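Long-range contacts in inactive poly [ADP-ribose] polymerase RCD1 (Arabidopsis thaliana, PDB 5NGO), which carries an apparently inactive poly(ADP-ribose) polymerase domain and is bound by a downy mildew effector that suppresses plant immunity: residues K48-T53 / R127-N132; N61-W66 / E158-Y163; I89-Y94 / G138-F143; Y122-R127 / E177-F182. All blocks are in the same frame, centred on the assembly; numbering follows the deposited sequence.

Interaction 1: K48-T53 / R127-N132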
# COMPACT_ATOMS: atom_id res chain seq x y z
N LYS A 48 -0.37 -2.41 -17.50
CA LYS A 48 0.39 -1.74 -18.56
C LYS A 48 1.60 -1.00 -18.00
O LYS A 48 2.64 -1.00 -18.62
CB LYS A 48 -0.47 -0.78 -19.37
CG LYS A 48 -1.29 -1.48 -20.42
CD LYS A 48 -0.49 -2.09 -21.59
CE LYS A 48 -1.38 -3.14 -22.22
NZ LYS A 48 -0.63 -3.91 -23.26
N GLN A 49 1.45 -0.37 -16.84
CA GLN A 49 2.59 0.26 -16.18
C GLN A 49 3.64 -0.78 -15.76
O GLN A 49 4.84 -0.48 -15.78
CB GLN A 49 2.14 1.10 -14.97
CG GLN A 49 3.25 1.87 -14.27
CD GLN A 49 3.89 2.90 -15.21
OE1 GLN A 49 3.22 3.81 -15.69
NE2 GLN A 49 5.20 2.77 -15.41
N VAL A 50 3.20 -1.99 -15.40
CA VAL A 50 4.10 -3.10 -15.08
C VAL A 50 4.96 -3.43 -16.30
O VAL A 50 6.18 -3.53 -16.18
CB VAL A 50 3.33 -4.36 -14.58
CG1 VAL A 50 4.24 -5.58 -14.49
CG2 VAL A 50 2.70 -4.10 -13.22
N GLU A 51 4.32 -3.60 -17.46
CA GLU A 51 5.04 -3.82 -18.72
C GLU A 51 6.04 -2.72 -19.03
O GLU A 51 7.16 -3.01 -19.42
CB GLU A 51 4.07 -3.91 -19.89
CG GLU A 51 3.38 -5.25 -20.00
CD GLU A 51 2.42 -5.28 -21.16
OE1 GLU A 51 2.79 -4.85 -22.27
OE2 GLU A 51 1.30 -5.73 -20.96
N ILE A 52 5.63 -1.46 -18.86
CA ILE A 52 6.51 -0.32 -19.12
C ILE A 52 7.72 -0.31 -18.19
O ILE A 52 8.84 -0.15 -18.66
CB ILE A 52 5.75 1.03 -19.03
CG1 ILE A 52 4.74 1.13 -20.19
CG2 ILE A 52 6.70 2.23 -19.08
CD1 ILE A 52 3.70 2.23 -20.01
N THR A 53 7.49 -0.49 -16.89
CA THR A 53 8.57 -0.44 -15.91
C THR A 53 9.52 -1.65 -16.10
O THR A 53 10.73 -1.50 -15.97
CB THR A 53 8.03 -0.33 -14.47
OG1 THR A 53 7.27 0.88 -14.36
CG2 THR A 53 9.15 -0.26 -13.45
N ARG A 127 -1.01 -3.95 -4.64
CA ARG A 127 0.14 -4.26 -5.49
C ARG A 127 0.83 -2.94 -5.74
O ARG A 127 0.17 -1.96 -6.07
CB ARG A 127 -0.29 -4.84 -6.82
CG ARG A 127 -1.27 -5.99 -6.75
CD ARG A 127 -1.28 -6.77 -8.04
NE ARG A 127 -2.41 -7.68 -8.11
CZ ARG A 127 -2.75 -8.40 -9.19
NH1 ARG A 127 -2.05 -8.32 -10.31
NH2 ARG A 127 -3.79 -9.23 -9.11
N VAL A 128 2.14 -2.90 -5.55
CA VAL A 128 2.94 -1.70 -5.77
C VAL A 128 4.07 -2.04 -6.72
O VAL A 128 4.80 -3.02 -6.51
CB VAL A 128 3.54 -1.16 -4.46
CG1 VAL A 128 4.24 0.17 -4.72
CG2 VAL A 128 2.47 -1.01 -3.39
N ILE A 129 4.22 -1.21 -7.75
CA ILE A 129 5.36 -1.28 -8.66
C ILE A 129 6.48 -0.46 -8.04
O ILE A 129 6.48 0.77 -8.11
CB ILE A 129 5.01 -0.72 -10.04
CG1 ILE A 129 3.89 -1.55 -10.68
CG2 ILE A 129 6.23 -0.70 -10.95
CD1 ILE A 129 3.20 -0.85 -11.85
N MET A 130 7.43 -1.15 -7.42
CA MET A 130 8.53 -0.48 -6.74
C MET A 130 9.68 -0.17 -7.70
O MET A 130 10.43 0.76 -7.45
CB MET A 130 9.01 -1.31 -5.56
CG MET A 130 8.05 -1.28 -4.38
SD MET A 130 7.65 0.35 -3.75
CE MET A 130 9.24 1.02 -3.35
N GLY A 131 9.80 -0.96 -8.78
CA GLY A 131 10.86 -0.78 -9.76
C GLY A 131 12.24 -0.83 -9.15
O GLY A 131 12.50 -1.65 -8.26
N ASN A 132 13.12 0.06 -9.61
CA ASN A 132 14.43 0.27 -9.01
C ASN A 132 14.29 1.08 -7.75
O ASN A 132 14.11 2.31 -7.80
CB ASN A 132 15.37 1.02 -9.96
CG ASN A 132 15.93 0.12 -11.00
OD1 ASN A 132 15.89 0.42 -12.16
ND2 ASN A 132 16.52 -0.99 -10.57
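Ile129, at the end of strand 121-129, reaches toward one flank of helix 37-57 and crosses Gln49, Val50 and Thr53 obliquely. Its two branches divide the work. CG1 stands anti to the carbonyl carbon (chi1 -62°) and the chain runs on extended, so CD1 lodges between two helix residues, 3.6 Å from Gln49 CG and 3.6 Å from Val50 CG2. The other branch, anti to the backbone N, turns to the next helical level, where Ile129 CG2 meets Thr53 CG2 at 3.9 Å. The Thr53 methyl, itself anti to its backbone N, also rests over the main chain of Gly131, 4.1 Å from its CA. The positive phi of Gly131 (56°) by itself favours glycine, and a side-chain carbon there would point at the helix, tight against that methyl. Gln49 shows Ile129 its CB and CG, then bends at chi2 (62°), and its NE2 donates to Thr53 OG1 at 3.0 Å with the acceptor in the amide plane. Phe46 and Val62 extend the apolar surroundings, one on Ile129 and the other on Val50. Helix and strand end are thus held by methyl packing without a directional bond, while the Gln49-Thr53 bond occupies polar groups within the helix itself.

Interaction 2: N61-W66 / E158-Y163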
# COMPACT_ATOMS: atom_id res chain seq x y z
N ASN A 61 9.42 -5.30 -10.37
CA ASN A 61 9.59 -5.42 -8.93
C ASN A 61 8.28 -5.03 -8.25
O ASN A 61 8.19 -4.04 -7.51
CB ASN A 61 10.79 -4.60 -8.44
CG ASN A 61 11.06 -4.79 -6.95
OD1 ASN A 61 10.68 -5.79 -6.35
ND2 ASN A 61 11.70 -3.80 -6.33
N VAL A 62 7.26 -5.83 -8.55
CA VAL A 62 5.94 -5.68 -7.99
C VAL A 62 5.93 -6.33 -6.61
O VAL A 62 6.32 -7.47 -6.46
CB VAL A 62 4.86 -6.32 -8.89
CG1 VAL A 62 3.48 -6.19 -8.24
CG2 VAL A 62 4.85 -5.62 -10.28
N ARG A 63 5.45 -5.59 -5.62
CA ARG A 63 5.36 -6.07 -4.24
C ARG A 63 3.98 -5.83 -3.66
O ARG A 63 3.25 -4.97 -4.11
CB ARG A 63 6.40 -5.36 -3.37
CG ARG A 63 7.75 -6.01 -3.44
CD ARG A 63 8.87 -5.00 -3.32
NE ARG A 63 10.15 -5.62 -3.71
CZ ARG A 63 11.15 -5.95 -2.88
NH1 ARG A 63 11.07 -5.68 -1.55
NH2 ARG A 63 12.25 -6.48 -3.39
N TYR A 64 3.63 -6.65 -2.68
CA TYR A 64 2.42 -6.39 -1.91
C TYR A 64 2.78 -5.46 -0.78
O TYR A 64 3.89 -5.52 -0.24
CB TYR A 64 1.79 -7.68 -1.41
CG TYR A 64 0.98 -8.40 -2.46
CD1 TYR A 64 -0.24 -7.89 -2.91
CD2 TYR A 64 1.46 -9.58 -3.06
CE1 TYR A 64 -1.01 -8.54 -3.83
CE2 TYR A 64 0.73 -10.23 -4.03
CZ TYR A 64 -0.50 -9.69 -4.43
OH TYR A 64 -1.26 -10.41 -5.31
N ALA A 65 1.88 -4.54 -0.45
CA ALA A 65 2.08 -3.61 0.66
C ALA A 65 0.75 -3.19 1.25
O ALA A 65 -0.27 -3.25 0.57
CB ALA A 65 2.85 -2.39 0.15
N TRP A 66 0.76 -2.79 2.51
CA TRP A 66 -0.45 -2.46 3.25
C TRP A 66 -0.62 -0.95 3.31
O TRP A 66 0.34 -0.21 3.59
CB TRP A 66 -0.40 -2.99 4.67
CG TRP A 66 -0.25 -4.47 4.76
CD1 TRP A 66 0.88 -5.17 5.00
CD2 TRP A 66 -1.29 -5.43 4.63
NE1 TRP A 66 0.63 -6.51 5.01
CE2 TRP A 66 -0.71 -6.70 4.78
CE3 TRP A 66 -2.67 -5.35 4.40
CZ2 TRP A 66 -1.45 -7.88 4.71
CZ3 TRP A 66 -3.40 -6.50 4.32
CH2 TRP A 66 -2.79 -7.76 4.48
N GLU A 158 17.10 -4.50 2.65
CA GLU A 158 17.18 -5.91 3.01
C GLU A 158 15.91 -6.38 3.71
O GLU A 158 15.32 -7.40 3.32
CB GLU A 158 18.40 -6.15 3.88
CG GLU A 158 18.77 -7.63 4.00
CD GLU A 158 19.07 -8.10 5.42
OE1 GLU A 158 19.34 -7.28 6.33
OE2 GLU A 158 19.04 -9.33 5.64
N SER A 159 15.52 -5.65 4.76
CA SER A 159 14.24 -5.86 5.47
C SER A 159 13.37 -4.60 5.38
O SER A 159 13.31 -3.82 6.36
CB SER A 159 14.50 -6.24 6.93
OG SER A 159 14.93 -7.58 7.03
N PRO A 160 12.69 -4.40 4.24
CA PRO A 160 11.82 -3.22 4.13
C PRO A 160 10.72 -3.18 5.17
O PRO A 160 10.12 -4.22 5.47
CB PRO A 160 11.20 -3.34 2.71
CG PRO A 160 12.17 -4.22 1.97
CD PRO A 160 12.72 -5.18 3.00
N LYS A 161 10.48 -2.00 5.73
CA LYS A 161 9.32 -1.74 6.55
C LYS A 161 8.35 -0.73 5.94
O LYS A 161 7.15 -0.88 6.13
CB LYS A 161 9.76 -1.25 7.94
CG LYS A 161 10.31 -2.37 8.80
CD LYS A 161 10.14 -2.05 10.30
CE LYS A 161 10.87 -3.04 11.18
NZ LYS A 161 12.35 -2.99 11.05
N ASN A 162 8.86 0.26 5.21
CA ASN A 162 8.05 1.32 4.64
C ASN A 162 8.44 1.55 3.19
O ASN A 162 9.62 1.62 2.87
CB ASN A 162 8.23 2.63 5.41
CG ASN A 162 7.90 2.50 6.88
OD1 ASN A 162 6.80 2.86 7.30
ND2 ASN A 162 8.84 1.96 7.66
N TYR A 163 7.41 1.68 2.34
CA TYR A 163 7.60 2.13 0.98
C TYR A 163 6.99 3.51 0.84
O TYR A 163 5.98 3.82 1.49
CB TYR A 163 6.88 1.21 0.01
CG TYR A 163 7.30 -0.25 0.05
CD1 TYR A 163 8.60 -0.63 -0.15
CD2 TYR A 163 6.35 -1.24 0.25
CE1 TYR A 163 8.99 -1.97 -0.06
CE2 TYR A 163 6.70 -2.57 0.29
CZ TYR A 163 8.03 -2.93 0.12
OH TYR A 163 8.35 -4.26 0.13
O HOH W 1 6.37 -6.05 0.53
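Arg63 leaves strand 62-68 with its CB directed at the 158-163 segment, 4.2 Å from Tyr163 OH. CG, anti to the carbonyl carbon, stays beside the same hydroxyl. A bend at chi2 (147°) then carries CD to 3.6 Å from Tyr163 OH, obliquely to the ring. NE donates to Asn61 OD1 at 2.7 Å, on a lone pair of that oxygen and close to the guanidinium plane, which pins the group's rotation. At the tip, NH1 sends a straight but long and weak hydrogen bond to Tyr163 OH (3.5 Å, 171° at the hydrogen), with Pro160 CG 4.0 Å away at the same guanidinium edge, while NH2 adds a weak second bond to Asn61 OD1. Ring and guanidinium planes stand 89° apart. In the central sheet of this PARP-like domain, strand 98-102 lies between strands 62-68 and 162-165, so Tyr163 bridges two non-adjacent strands through its side chain. Along the ring edge, Ala65 CB lies in the ring plane, 3.7 Å from Tyr163 CD2. One water, also in that plane, lies 2.7 Å from Tyr163 OH and donates to Tyr64 O at 2.7 Å, linking the buried tyrosine to the backbone of strand 62-68.

Interaction 3: I89-Y94 / G138-F143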
# COMPACT_ATOMS: atom_id res chain seq x y z
N ILE A 89 -2.22 10.99 1.15
CA ILE A 89 -0.91 11.61 1.05
C ILE A 89 -0.48 11.98 2.46
O ILE A 89 -1.27 12.59 3.21
CB ILE A 89 -0.89 12.90 0.15
CG1 ILE A 89 -1.71 12.75 -1.13
CG2 ILE A 89 0.53 13.36 -0.07
CD1 ILE A 89 -1.42 11.48 -1.87
N ARG A 90 0.75 11.60 2.82
CA ARG A 90 1.30 11.97 4.11
C ARG A 90 2.70 12.55 4.01
O ARG A 90 3.49 12.21 3.15
CB ARG A 90 1.22 10.84 5.19
CG ARG A 90 2.17 9.69 5.10
CD ARG A 90 1.85 8.73 6.26
NE ARG A 90 3.04 8.35 7.06
CZ ARG A 90 3.08 7.39 7.99
NH1 ARG A 90 2.00 6.66 8.28
NH2 ARG A 90 4.23 7.16 8.63
N LYS A 91 3.03 13.42 4.96
CA LYS A 91 4.37 13.93 5.16
C LYS A 91 5.04 13.16 6.29
O LYS A 91 4.55 13.18 7.41
CB LYS A 91 4.30 15.41 5.52
CG LYS A 91 5.64 16.12 5.62
CD LYS A 91 5.50 17.64 5.53
CE LYS A 91 6.76 18.35 5.98
NZ LYS A 91 6.85 18.43 7.47
N SER A 92 6.16 12.48 6.02
CA SER A 92 6.94 11.76 7.06
C SER A 92 8.36 12.31 7.12
O SER A 92 8.66 13.35 6.54
CB SER A 92 6.97 10.24 6.81
OG SER A 92 7.98 9.88 5.88
N ILE A 93 9.25 11.58 7.81
CA ILE A 93 10.67 11.89 7.84
C ILE A 93 11.34 11.58 6.51
O ILE A 93 12.36 12.16 6.19
CB ILE A 93 11.40 11.13 8.99
CG1 ILE A 93 11.10 9.63 9.01
CG2 ILE A 93 11.06 11.74 10.35
CD1 ILE A 93 12.25 8.81 9.57
N TYR A 94 10.77 10.64 5.76
CA TYR A 94 11.29 10.22 4.46
C TYR A 94 10.85 11.06 3.26
O TYR A 94 11.36 10.85 2.15
CB TYR A 94 10.89 8.78 4.20
CG TYR A 94 11.57 7.82 5.10
CD1 TYR A 94 12.91 7.51 4.90
CD2 TYR A 94 10.89 7.21 6.16
CE1 TYR A 94 13.57 6.63 5.73
CE2 TYR A 94 11.54 6.31 6.99
CZ TYR A 94 12.88 6.03 6.77
OH TYR A 94 13.57 5.15 7.57
N GLY A 138 16.47 10.13 4.27
CA GLY A 138 15.86 10.90 5.36
C GLY A 138 15.58 12.37 5.10
O GLY A 138 15.40 13.15 6.03
N ASP A 139 15.51 12.74 3.82
CA ASP A 139 15.20 14.09 3.35
C ASP A 139 13.69 14.38 3.56
O ASP A 139 12.85 13.82 2.86
CB ASP A 139 15.61 14.20 1.88
CG ASP A 139 15.64 15.63 1.35
OD1 ASP A 139 14.82 16.48 1.76
OD2 ASP A 139 16.48 15.85 0.45
N LYS A 140 13.38 15.24 4.52
CA LYS A 140 12.00 15.68 4.83
C LYS A 140 11.27 16.35 3.65
O LYS A 140 10.04 16.28 3.53
CB LYS A 140 12.02 16.63 6.04
CG LYS A 140 10.66 17.07 6.57
CD LYS A 140 10.62 17.14 8.12
CE LYS A 140 9.38 16.49 8.73
NZ LYS A 140 9.67 15.68 9.96
N ALA A 141 12.04 17.01 2.78
CA ALA A 141 11.51 17.77 1.64
C ALA A 141 11.44 16.99 0.32
O ALA A 141 11.13 17.59 -0.71
CB ALA A 141 12.33 19.04 1.44
N GLN A 142 11.72 15.68 0.31
CA GLN A 142 11.71 14.92 -0.95
C GLN A 142 10.26 14.60 -1.31
O GLN A 142 9.49 14.14 -0.47
CB GLN A 142 12.54 13.64 -0.86
CG GLN A 142 12.81 12.97 -2.21
CD GLN A 142 13.81 11.82 -2.16
OE1 GLN A 142 14.37 11.53 -1.12
NE2 GLN A 142 14.03 11.17 -3.30
N PHE A 143 9.88 14.92 -2.55
CA PHE A 143 8.55 14.57 -3.10
C PHE A 143 8.64 13.85 -4.45
O PHE A 143 7.61 13.52 -5.04
CB PHE A 143 7.64 15.81 -3.17
CG PHE A 143 8.17 16.93 -4.03
CD1 PHE A 143 9.15 17.80 -3.55
CD2 PHE A 143 7.65 17.16 -5.31
CE1 PHE A 143 9.64 18.84 -4.34
CE2 PHE A 143 8.12 18.21 -6.09
CZ PHE A 143 9.12 19.05 -5.61
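Lys140 and Lys91 cross at about a right angle on the protein surface, the ammonium of one against the methylenes of the other. Lys91 starts with CG anti to its backbone N and stays extended until a bend at chi4 (-80°), which sets its NZ 3.4 Å from Lys140 CE. The two NZ atoms, of Lys91 and Lys140, remain 4.7 Å apart, a proximity of like charges that probably carries some repulsive cost, eased by solvent. Lys140, bent at its outer torsions, passes its CE 3.9 Å from Ser92 O and brings its NZ 4.2 Å from Ile93 CG2. Beneath these chains the backbones touch without bonding: Ile93 O lies 3.2 Å from Gly138 O, and Tyr94 O lies 3.4 Å from Asp139 O, each a pair of acceptors. Two side-chain-to-backbone turns shape the loops. Ser92 OG accepts from Tyr94 N at 2.9 Å, an ST turn, and Asp139 OD1 accepts from Ala141 N at 3.0 Å with its anti lone pair, an Asx turn inside the type I turn from Asp139 to Gln142. Gly138, just before the turn, has a positive phi (89°), at backbone angles where a side-chain carbon would jam against the preceding carbonyl oxygen. Farther out, His99 of strand 98-102 hydrogen-bonds Ser92 OG, Gln142 pairs with the backbone of Val96, and its NE2 reaches Phe144 O and Glu134.

Interaction 4: Y122-R127 / E177-F182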
# COMPACT_ATOMS: atom_id res chain seq x y z
N TYR A 122 -9.81 -0.78 9.00
CA TYR A 122 -9.72 -1.16 7.60
C TYR A 122 -8.32 -0.93 7.07
O TYR A 122 -7.81 0.19 7.14
CB TYR A 122 -10.69 -0.36 6.74
CG TYR A 122 -12.13 -0.46 7.16
CD1 TYR A 122 -12.64 0.36 8.15
CD2 TYR A 122 -12.99 -1.39 6.57
CE1 TYR A 122 -13.98 0.27 8.54
CE2 TYR A 122 -14.33 -1.49 6.93
CZ TYR A 122 -14.82 -0.66 7.93
OH TYR A 122 -16.14 -0.72 8.32
N MET A 123 -7.72 -1.97 6.52
CA MET A 123 -6.40 -1.92 5.91
C MET A 123 -6.51 -2.49 4.49
O MET A 123 -7.10 -3.57 4.30
CB MET A 123 -5.45 -2.77 6.74
CG MET A 123 -3.99 -2.74 6.28
SD MET A 123 -2.96 -1.59 7.15
CE MET A 123 -2.33 -2.68 8.40
N VAL A 124 -5.92 -1.80 3.51
CA VAL A 124 -5.99 -2.23 2.12
C VAL A 124 -4.68 -2.91 1.73
O VAL A 124 -3.60 -2.36 1.98
CB VAL A 124 -6.27 -1.03 1.18
CG1 VAL A 124 -6.28 -1.45 -0.27
CG2 VAL A 124 -7.59 -0.39 1.53
N LEU A 125 -4.75 -4.10 1.13
CA LEU A 125 -3.58 -4.74 0.53
C LEU A 125 -3.48 -4.28 -0.93
O LEU A 125 -4.42 -4.45 -1.71
CB LEU A 125 -3.64 -6.26 0.58
CG LEU A 125 -2.37 -6.99 0.11
CD1 LEU A 125 -1.25 -6.71 1.06
CD2 LEU A 125 -2.55 -8.49 0.06
N CYS A 126 -2.33 -3.71 -1.27
CA CYS A 126 -2.06 -3.19 -2.62
C CYS A 126 -0.93 -3.93 -3.32
O CYS A 126 -0.03 -4.46 -2.67
CB CYS A 126 -1.63 -1.74 -2.53
SG CYS A 126 -2.82 -0.62 -1.82
N ARG A 127 -1.01 -3.95 -4.64
CA ARG A 127 0.14 -4.26 -5.49
C ARG A 127 0.83 -2.94 -5.74
O ARG A 127 0.17 -1.96 -6.07
CB ARG A 127 -0.29 -4.84 -6.82
CG ARG A 127 -1.27 -5.99 -6.75
CD ARG A 127 -1.28 -6.77 -8.04
NE ARG A 127 -2.41 -7.68 -8.11
CZ ARG A 127 -2.75 -8.40 -9.19
NH1 ARG A 127 -2.05 -8.32 -10.31
NH2 ARG A 127 -3.79 -9.23 -9.11
N GLU A 177 -6.22 -3.79 -3.92
CA GLU A 177 -6.84 -5.04 -4.32
C GLU A 177 -7.75 -5.66 -3.30
O GLU A 177 -8.81 -6.17 -3.64
CB GLU A 177 -5.76 -6.05 -4.72
CG GLU A 177 -6.32 -7.24 -5.49
CD GLU A 177 -5.32 -8.12 -6.09
OE1 GLU A 177 -4.13 -8.03 -5.72
OE2 GLU A 177 -5.71 -8.96 -6.93
N PHE A 178 -7.33 -5.66 -2.03
CA PHE A 178 -8.05 -6.35 -0.96
C PHE A 178 -8.28 -5.41 0.22
O PHE A 178 -7.44 -4.57 0.49
CB PHE A 178 -7.27 -7.53 -0.46
CG PHE A 178 -7.06 -8.64 -1.47
CD1 PHE A 178 -5.97 -8.63 -2.30
CD2 PHE A 178 -7.88 -9.75 -1.45
CE1 PHE A 178 -5.77 -9.69 -3.21
CE2 PHE A 178 -7.69 -10.80 -2.32
CZ PHE A 178 -6.62 -10.80 -3.21
N VAL A 179 -9.43 -5.54 0.88
CA VAL A 179 -9.72 -4.85 2.12
C VAL A 179 -9.82 -5.86 3.25
O VAL A 179 -10.58 -6.84 3.16
CB VAL A 179 -11.05 -4.07 2.06
CG1 VAL A 179 -11.30 -3.34 3.37
CG2 VAL A 179 -11.02 -3.06 0.91
N VAL A 180 -9.06 -5.62 4.33
CA VAL A 180 -9.10 -6.45 5.52
C VAL A 180 -9.78 -5.65 6.61
O VAL A 180 -9.30 -4.56 6.96
CB VAL A 180 -7.67 -6.85 5.97
CG1 VAL A 180 -7.72 -7.63 7.29
CG2 VAL A 180 -7.00 -7.70 4.90
N ARG A 181 -10.90 -6.17 7.13
CA ARG A 181 -11.61 -5.58 8.26
C ARG A 181 -11.17 -6.27 9.53
O ARG A 181 -11.19 -7.50 9.61
CB ARG A 181 -13.11 -5.75 8.09
CG ARG A 181 -13.68 -4.99 6.92
CD ARG A 181 -15.18 -5.17 6.78
NE ARG A 181 -15.60 -4.60 5.50
CZ ARG A 181 -16.85 -4.43 5.11
NH1 ARG A 181 -17.87 -4.70 5.92
NH2 ARG A 181 -17.08 -3.91 3.91
N PHE A 182 -10.80 -5.48 10.54
CA PHE A 182 -10.27 -6.03 11.79
C PHE A 182 -10.55 -5.16 13.03
O PHE A 182 -11.08 -4.05 12.92
CB PHE A 182 -8.77 -6.29 11.63
CG PHE A 182 -7.93 -5.05 11.53
CD1 PHE A 182 -7.84 -4.34 10.34
CD2 PHE A 182 -7.22 -4.58 12.63
CE1 PHE A 182 -7.08 -3.20 10.23
CE2 PHE A 182 -6.44 -3.43 12.53
CZ PHE A 182 -6.37 -2.74 11.33
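Strands 122-127 and 177-182 run antiparallel at 158°, joined by hydrogen-bonded pairs Met123-Val180 and Leu125-Phe178, with Val180 N to Met123 O the nearly axial bond at 2.8 Å. At one end the regular pattern breaks: Leu125 O accepts both Glu177 N at 2.9 Å and Phe178 N at 3.2 Å, a classic beta bulge. Just beyond it, Arg127, extended from CG to NE, grips Glu177 side-on. Arg127 NE donates to Glu177 OE1 at 3.0 Å in an almost straight bond (178°), and Arg127 NH2 meets Glu177 OE2 at 2.9 Å. Both donors approach from above the carboxylate plane, which is turned 52° from the guanidinium, while Leu43 and Phe46 of helix 37-57 flank Arg127. On the face with Met123 and Val180, Leu125 and Phe178 lie side by side, their CB atoms 4.0 Å apart, and helix 9-19 packs on it. Phe182 swings its CE1 to 3.9 Å from Met123 CB. The face with Val124 and Val179 also holds Tyr122, whose CE2 rests 3.6 Å from Arg181 CG as the two chains run alongside; its hydroxyl bonds Asp116. This bulged antiparallel pair, with a side-on arginine-glutamate salt bridge just beyond the bulge, belongs to the central sheet of the ADP-ribosyltransferase fold of PARP domains.

How the interactions relate
From the N terminus, helix 37-57 comes first, and interaction 1 closes the loop from it to the end of strand 121-129. Strand 62-68 follows directly; interaction 2 joins it to strand 162-165, and interaction 3 is nested inside that loop, tying strand 89-91 and the residues after it to the 138-143 loop at the surface. Interaction 4 pairs strand 121-129 with the last strand, 174-182, and crosses the other three; interaction 1 also crosses 2 and 3. Arg127 is common to the segments of interactions 1 and 4. Interactions 1, 2 and 4 meet on the central sheet, where strand 62-68 pairs with 121-129, whereas interactions 3 and 4 lie on opposite sides of the chain's centre, about 24 Å apart between centres.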